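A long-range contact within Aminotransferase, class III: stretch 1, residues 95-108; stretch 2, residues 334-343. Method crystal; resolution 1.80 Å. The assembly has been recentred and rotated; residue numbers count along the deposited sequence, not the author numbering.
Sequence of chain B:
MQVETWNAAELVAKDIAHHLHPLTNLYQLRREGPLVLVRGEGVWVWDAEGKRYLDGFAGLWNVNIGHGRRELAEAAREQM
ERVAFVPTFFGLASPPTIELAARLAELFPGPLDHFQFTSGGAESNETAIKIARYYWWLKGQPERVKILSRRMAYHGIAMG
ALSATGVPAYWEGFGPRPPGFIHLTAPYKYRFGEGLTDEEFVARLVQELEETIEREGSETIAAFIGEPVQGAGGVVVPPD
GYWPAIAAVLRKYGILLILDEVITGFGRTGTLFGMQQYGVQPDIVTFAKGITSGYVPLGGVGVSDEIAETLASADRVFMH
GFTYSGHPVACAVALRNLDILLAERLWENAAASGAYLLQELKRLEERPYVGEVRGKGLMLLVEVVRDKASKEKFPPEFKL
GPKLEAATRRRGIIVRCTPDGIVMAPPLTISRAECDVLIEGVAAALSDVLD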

ATOM      1  N   PRO B  95      10.871 -17.236  -6.561  1.00 13.83           N
ATOM      2  CA  PRO B  95      11.644 -17.937  -5.520  1.00 14.55           C
ATOM      3  C   PRO B  95      11.873 -17.093  -4.273  1.00 14.72           C
ATOM      4  O   PRO B  95      11.743 -17.620  -3.155  1.00 14.72           O
ATOM      5  CB  PRO B  95      12.968 -18.263  -6.228  1.00 16.35           C
ATOM      6  CG  PRO B  95      12.575 -18.410  -7.651  1.00 16.78           C
ATOM      7  CD  PRO B  95      11.501 -17.377  -7.887  1.00 13.43           C
ATOM      8  N   PRO B  96      12.236 -15.802  -4.389  1.00 15.64           N
ATOM      9  CA  PRO B  96      12.461 -15.035  -3.149  1.00 13.94           C
ATOM     10  C   PRO B  96      11.225 -14.937  -2.274  1.00 14.70           C
ATOM     11  O   PRO B  96      11.335 -15.017  -1.045  1.00 13.48           O
ATOM     12  CB  PRO B  96      12.914 -13.656  -3.653  1.00 14.07           C
ATOM     13  CG  PRO B  96      13.354 -13.865  -5.041  1.00 15.17           C
ATOM     14  CD  PRO B  96      12.531 -14.980  -5.580  1.00 14.69           C
ATOM     15  N   THR B  97      10.045 -14.788  -2.878  1.00 13.90           N
ATOM     16  CA  THR B  97       8.809 -14.719  -2.105  1.00 12.99           C
ATOM     17  C   THR B  97       8.569 -16.014  -1.336  1.00 13.85           C
ATOM     18  O   THR B  97       8.240 -15.995  -0.142  1.00 14.39           O
ATOM     19  CB  THR B  97       7.635 -14.421  -3.039  1.00 14.91           C
ATOM     20  OG1 THR B  97       7.964 -13.313  -3.885  1.00 16.76           O
ATOM     21  CG2 THR B  97       6.385 -14.091  -2.240  1.00 14.89           C
ATOM     22  N   ILE B  98       8.741 -17.153  -2.011  1.00 14.99           N
ATOM     23  CA  ILE B  98       8.517 -18.452  -1.380  1.00 15.57           C
ATOM     24  C   ILE B  98       9.505 -18.668  -0.237  1.00 14.30           C
ATOM     25  O   ILE B  98       9.132 -19.107   0.863  1.00 13.71           O
ATOM     26  CB  ILE B  98       8.617 -19.569  -2.434  1.00 14.34           C
ATOM     27  CG1 ILE B  98       7.535 -19.398  -3.503  1.00 13.33           C
ATOM     28  CG2 ILE B  98       8.514 -20.928  -1.785  1.00 15.53           C
ATOM     29  CD1 ILE B  98       7.684 -20.339  -4.679  1.00 14.52           C
ATOM     30  N   GLU B  99      10.783 -18.370  -0.487  1.00 14.58           N
ATOM     31  CA  GLU B  99      11.795 -18.550   0.547  1.00 15.86           C
ATOM     32  C   GLU B  99      11.533 -17.638   1.740  1.00 14.85           C
ATOM     33  O   GLU B  99      11.711 -18.049   2.893  1.00 15.60           O
ATOM     34  CB  GLU B  99      13.190 -18.306  -0.028  1.00 16.81           C
ATOM     35  CG  GLU B  99      13.599 -19.295  -1.116  1.00 20.59           C
ATOM     36  CD  GLU B  99      13.947 -20.676  -0.579  1.00 30.25           C
ATOM     37  OE1 GLU B  99      13.782 -20.918   0.636  1.00 31.47           O
ATOM     38  OE2 GLU B  99      14.391 -21.525  -1.380  1.00 37.02           O
ATOM     39  N   LEU B 100      11.108 -16.398   1.484  1.00 13.95           N
ATOM     40  CA  LEU B 100      10.783 -15.494   2.582  1.00 13.46           C
ATOM     41  C   LEU B 100       9.605 -16.015   3.390  1.00 13.11           C
ATOM     42  O   LEU B 100       9.601 -15.918   4.622  1.00 15.39           O
ATOM     43  CB  LEU B 100      10.488 -14.093   2.047  1.00 13.43           C
ATOM     44  CG  LEU B 100      10.181 -13.049   3.123  1.00 12.18           C
ATOM     45  CD1 LEU B 100      11.386 -12.842   4.030  1.00 12.28           C
ATOM     46  CD2 LEU B 100       9.743 -11.734   2.499  1.00 13.32           C
ATOM     47  N   ALA B 101       8.592 -16.566   2.717  1.00 11.92           N
ATOM     48  CA  ALA B 101       7.449 -17.116   3.441  1.00 13.06           C
ATOM     49  C   ALA B 101       7.874 -18.265   4.349  1.00 13.84           C
ATOM     50  O   ALA B 101       7.480 -18.320   5.522  1.00 16.82           O
ATOM     51  CB  ALA B 101       6.375 -17.578   2.456  1.00 13.22           C
ATOM     52  N   ALA B 102       8.697 -19.183   3.832  1.00 14.87           N
ATOM     53  CA  ALA B 102       9.163 -20.296   4.660  1.00 16.04           C
ATOM     54  C   ALA B 102      10.013 -19.803   5.830  1.00 15.52           C
ATOM     55  O   ALA B 102       9.862 -20.271   6.971  1.00 17.50           O
ATOM     56  CB  ALA B 102       9.947 -21.292   3.806  1.00 17.04           C
ATOM     57  N   ARG B 103      10.911 -18.851   5.566  1.00 13.76           N
ATOM     58  CA  ARG B 103      11.773 -18.332   6.620  1.00 14.70           C
ATOM     59  C   ARG B 103      10.961 -17.642   7.707  1.00 16.29           C
ATOM     60  O   ARG B 103      11.252 -17.794   8.899  1.00 15.45           O
ATOM     61  CB  ARG B 103      12.797 -17.371   6.022  1.00 16.15           C
ATOM     62  CG  ARG B 103      13.944 -17.033   6.946  1.00 20.32           C
ATOM     63  CD  ARG B 103      15.072 -16.398   6.165  1.00 22.04           C
ATOM     64  NE  ARG B 103      16.278 -16.245   6.969  1.00 24.89           N
ATOM     65  CZ  ARG B 103      17.352 -15.575   6.570  1.00 25.28           C
ATOM     66  NH1 ARG B 103      17.359 -14.976   5.386  1.00 24.12           N
ATOM     67  NH2 ARG B 103      18.413 -15.484   7.360  1.00 27.14           N
ATOM     68  N   LEU B 104       9.946 -16.867   7.316  1.00 14.29           N
ATOM     69  CA  LEU B 104       9.076 -16.233   8.298  1.00 14.77           C
ATOM     70  C   LEU B 104       8.273 -17.263   9.079  1.00 15.47           C
ATOM     71  O   LEU B 104       8.004 -17.062  10.268  1.00 15.06           O
ATOM     72  CB  LEU B 104       8.142 -15.240   7.609  1.00 14.42           C
ATOM     73  CG  LEU B 104       8.802 -13.981   7.041  1.00 12.83           C
ATOM     74  CD1 LEU B 104       7.756 -13.061   6.435  1.00 13.81           C
ATOM     75  CD2 LEU B 104       9.604 -13.262   8.113  1.00 15.41           C
ATOM     76  N   ALA B 105       7.874 -18.360   8.430  1.00 15.22           N
ATOM     77  CA  ALA B 105       7.222 -19.442   9.160  1.00 15.29           C
ATOM     78  C   ALA B 105       8.139 -19.987  10.245  1.00 15.91           C
ATOM     79  O   ALA B 105       7.686 -20.319  11.346  1.00 15.96           O
ATOM     80  CB  ALA B 105       6.804 -20.553   8.200  1.00 15.29           C
ATOM     81  N   GLU B 106       9.436 -20.085   9.950  1.00 17.41           N
ATOM     82  CA  GLU B 106      10.381 -20.511  10.981  1.00 16.45           C
ATOM     83  C   GLU B 106      10.520 -19.458  12.079  1.00 17.50           C
ATOM     84  O   GLU B 106      10.480 -19.781  13.273  1.00 18.25           O
ATOM     85  CB  GLU B 106      11.747 -20.820  10.367  1.00 18.05           C
ATOM     86  CG  GLU B 106      12.821 -21.104  11.413  1.00 19.58           C
ATOM     87  CD  GLU B 106      14.091 -21.680  10.819  1.00 24.29           C
ATOM     88  OE1 GLU B 106      15.185 -21.377  11.341  1.00 28.02           O
ATOM     89  OE2 GLU B 106      13.995 -22.437   9.831  1.00 27.92           O
ATOM     90  N   LEU B 107      10.685 -18.190  11.692  1.00 15.81           N
ATOM     91  CA  LEU B 107      11.005 -17.142  12.661  1.00 17.70           C
ATOM     92  C   LEU B 107       9.820 -16.809  13.562  1.00 15.80           C
ATOM     93  O   LEU B 107      10.000 -16.561  14.761  1.00 17.71           O
ATOM     94  CB  LEU B 107      11.498 -15.893  11.933  1.00 17.37           C
ATOM     95  CG  LEU B 107      12.869 -16.044  11.272  1.00 17.04           C
ATOM     96  CD1 LEU B 107      13.259 -14.779  10.524  1.00 18.09           C
ATOM     97  CD2 LEU B 107      13.924 -16.407  12.306  1.00 21.93           C
ATOM     98  N   PHE B 108       8.611 -16.786  13.016  1.00 14.85           N
ATOM     99  CA  PHE B 108       7.447 -16.475  13.840  1.00 14.64           C
ATOM    100  C   PHE B 108       7.067 -17.698  14.671  1.00 14.58           C
ATOM    101  O   PHE B 108       6.862 -18.779  14.111  1.00 15.05           O
ATOM    102  CB  PHE B 108       6.267 -16.032  12.978  1.00 15.63           C
ATOM    103  CG  PHE B 108       6.289 -14.570  12.623  1.00 14.33           C
ATOM    104  CD1 PHE B 108       6.031 -13.605  13.584  1.00 18.04           C
ATOM    105  CD2 PHE B 108       6.558 -14.160  11.327  1.00 15.72           C
ATOM    106  CE1 PHE B 108       6.046 -12.260  13.260  1.00 17.19           C
ATOM    107  CE2 PHE B 108       6.574 -12.816  10.997  1.00 15.83           C
ATOM    108  CZ  PHE B 108       6.317 -11.866  11.965  1.00 15.91           C
ATOM    109  N   ALA B 334      14.537  -8.375   1.689  1.00 12.64           N
ATOM    110  CA  ALA B 334      14.138  -8.811   3.023  1.00 13.85           C
ATOM    111  C   ALA B 334      14.959 -10.005   3.485  1.00 12.48           C
ATOM    112  O   ALA B 334      15.335 -10.089   4.657  1.00 15.22           O
ATOM    113  CB  ALA B 334      12.650  -9.155   3.042  1.00 11.75           C
ATOM    114  N   LEU B 335      15.224 -10.953   2.585  1.00 12.82           N
ATOM    115  CA  LEU B 335      16.044 -12.105   2.945  1.00 15.51           C
ATOM    116  C   LEU B 335      17.449 -11.671   3.346  1.00 16.02           C
ATOM    117  O   LEU B 335      17.988 -12.135   4.359  1.00 17.10           O
ATOM    118  CB  LEU B 335      16.099 -13.098   1.783  1.00 15.71           C
ATOM    119  CG  LEU B 335      14.808 -13.854   1.462  1.00 14.65           C
ATOM    120  CD1 LEU B 335      14.963 -14.662   0.183  1.00 16.51           C
ATOM    121  CD2 LEU B 335      14.406 -14.752   2.622  1.00 15.99           C
ATOM    122  N   ARG B 336      18.049 -10.762   2.573  1.00 14.75           N
ATOM    123  CA  ARG B 336      19.383 -10.273   2.926  1.00 16.10           C
ATOM    124  C   ARG B 336      19.362  -9.497   4.243  1.00 15.01           C
ATOM    125  O   ARG B 336      20.265  -9.642   5.084  1.00 16.05           O
ATOM    126  CB  ARG B 336      19.935  -9.404   1.797  1.00 16.56           C
ATOM    127  CG  ARG B 336      21.450  -9.393   1.709  1.00 19.83           C
ATOM    128  CD  ARG B 336      21.983 -10.727   1.221  1.00 20.93           C
ATOM    129  NE  ARG B 336      23.440 -10.778   1.273  1.00 21.69           N
ATOM    130  CZ  ARG B 336      24.135 -11.141   2.345  1.00 23.64           C
ATOM    131  NH1 ARG B 336      23.505 -11.519   3.449  1.00 22.56           N
ATOM    132  NH2 ARG B 336      25.461 -11.155   2.307  1.00 26.82           N
ATOM    133  N   ASN B 337      18.336  -8.665   4.436  1.00 13.59           N
ATOM    134  CA  ASN B 337      18.193  -7.907   5.672  1.00 13.85           C
ATOM    135  C   ASN B 337      18.050  -8.833   6.869  1.00 14.60           C
ATOM    136  O   ASN B 337      18.608  -8.567   7.937  1.00 15.34           O
ATOM    137  CB  ASN B 337      16.991  -6.968   5.563  1.00 14.15           C
ATOM    138  CG  ASN B 337      16.790  -6.130   6.805  1.00 12.85           C
ATOM    139  OD1 ASN B 337      17.609  -5.274   7.128  1.00 15.48           O
ATOM    140  ND2 ASN B 337      15.689  -6.370   7.507  1.00 13.08           N
ATOM    141  N   LEU B 338      17.283  -9.914   6.716  1.00 15.88           N
ATOM    142  CA  LEU B 338      17.151 -10.896   7.785  1.00 16.41           C
ATOM    143  C   LEU B 338      18.475 -11.597   8.049  1.00 17.17           C
ATOM    144  O   LEU B 338      18.807 -11.890   9.202  1.00 18.65           O
ATOM    145  CB  LEU B 338      16.065 -11.911   7.433  1.00 16.88           C
ATOM    146  CG  LEU B 338      14.629 -11.401   7.555  1.00 15.90           C
ATOM    147  CD1 LEU B 338      13.633 -12.507   7.244  1.00 18.09           C
ATOM    148  CD2 LEU B 338      14.388 -10.829   8.942  1.00 16.05           C
ATOM    149  N   ASP B 339      19.246 -11.872   6.991  1.00 17.73           N
ATOM    150  CA  ASP B 339      20.577 -12.440   7.183  1.00 18.30           C
ATOM    151  C   ASP B 339      21.408 -11.550   8.094  1.00 17.82           C
ATOM    152  O   ASP B 339      22.002 -12.015   9.076  1.00 18.22           O
ATOM    153  CB  ASP B 339      21.287 -12.607   5.837  1.00 18.07           C
ATOM    154  CG  ASP B 339      20.664 -13.675   4.969  1.00 20.25           C
ATOM    155  OD1 ASP B 339      19.870 -14.482   5.491  1.00 22.89           O
ATOM    156  OD2 ASP B 339      20.973 -13.708   3.760  1.00 22.75           O
ATOM    157  N   ILE B 340      21.425 -10.249   7.799  1.00 15.32           N
ATOM    158  CA  ILE B 340      22.227  -9.321   8.592  1.00 17.22           C
ATOM    159  C   ILE B 340      21.669  -9.191  10.008  1.00 17.75           C
ATOM    160  O   ILE B 340      22.424  -9.188  10.989  1.00 18.95           O
ATOM    161  CB  ILE B 340      22.319  -7.958   7.886  1.00 16.38           C
ATOM    162  CG1 ILE B 340      23.069  -8.107   6.562  1.00 17.10           C
ATOM    163  CG2 ILE B 340      23.009  -6.937   8.779  1.00 17.30           C
ATOM    164  CD1 ILE B 340      23.174  -6.829   5.768  1.00 21.55           C
ATOM    165  N   LEU B 341      20.345  -9.078  10.138  1.00 16.63           N
ATOM    166  CA  LEU B 341      19.723  -8.888  11.446  1.00 18.47           C
ATOM    167  C   LEU B 341      19.984 -10.077  12.364  1.00 18.13           C
ATOM    168  O   LEU B 341      20.332  -9.905  13.539  1.00 20.36           O
ATOM    169  CB  LEU B 341      18.220  -8.657  11.271  1.00 17.45           C
ATOM    170  CG  LEU B 341      17.415  -8.077  12.438  1.00 17.77           C
ATOM    171  CD1 LEU B 341      17.773  -6.620  12.672  1.00 19.54           C
ATOM    172  CD2 LEU B 341      15.923  -8.225  12.175  1.00 20.39           C
ATOM    173  N   LEU B 342      19.811 -11.296  11.848  1.00 19.21           N
ATOM    174  CA  LEU B 342      20.052 -12.489  12.653  1.00 20.80           C
ATOM    175  C   LEU B 342      21.535 -12.673  12.949  1.00 21.08           C
ATOM    176  O   LEU B 342      21.915 -12.982  14.084  1.00 23.50           O
ATOM    177  CB  LEU B 342      19.486 -13.721  11.944  1.00 20.63           C
ATOM    178  CG  LEU B 342      17.978 -13.727  11.684  1.00 19.98           C
ATOM    179  CD1 LEU B 342      17.585 -14.929  10.838  1.00 21.16           C
ATOM    180  CD2 LEU B 342      17.198 -13.707  12.989  1.00 21.81           C
ATOM    181  N   ALA B 343      22.392 -12.502  11.935  1.00 19.58           N
ATOM    182  CA  ALA B 343      23.821 -12.723  12.134  1.00 20.50           C
ATOM    183  C   ALA B 343      24.394 -11.755  13.160  1.00 23.19           C
ATOM    184  O   ALA B 343      25.193 -12.147  14.018  1.00 23.61           O
ATOM    185  CB  ALA B 343      24.562 -12.596  10.803  1.00 20.23           C
TER

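Helix 95-107 and the helical segment 334-343, part of a longer helix and more than 200 residues away in sequence, pack side by side with their N-to-C directions 37° apart and their axes 10.5 Å apart at closest approach. The backbones come nearest at Leu100 and Leu335, whose CA atoms lie 6.3 Å apart.

At the start of stretch 2, the small side chain of Ala334 points toward the first helix and is met by Leu100, with CB 3.9 Å from Leu100 CD2, a van der Waals contact between methyl groups. Leu335 then fits as a knob among Pro96, Glu99, Leu100 and Arg103; its CD2 reaches to 3.7 Å from Leu100 CA, close against the backbone. Its carbonyl, already accepting the helical bond from Asp339 N, also receives a weak hydrogen bond from Arg103 (NH1 to Leu335 O, 3.1 Å).

One turn on, Leu338 inserts among Leu100, Arg103, Leu104 and Leu107, its CD1 3.9 Å from Leu100 CD1 and 4.0 Å from Leu107 CD1, apolar contacts between methyl groups. Its CB lies over one face of the Arg103 guanidinium. Asp339 approaches the edge of that group, where OD1 accepts from both Arg103 NH1 and NH2 at 2.6 Å in a charged, bifurcated salt bridge. Leu342 closes the contact, its CD1 3.6 Å from Arg103 NH2 and 4.2 Å from Leu107 CD2.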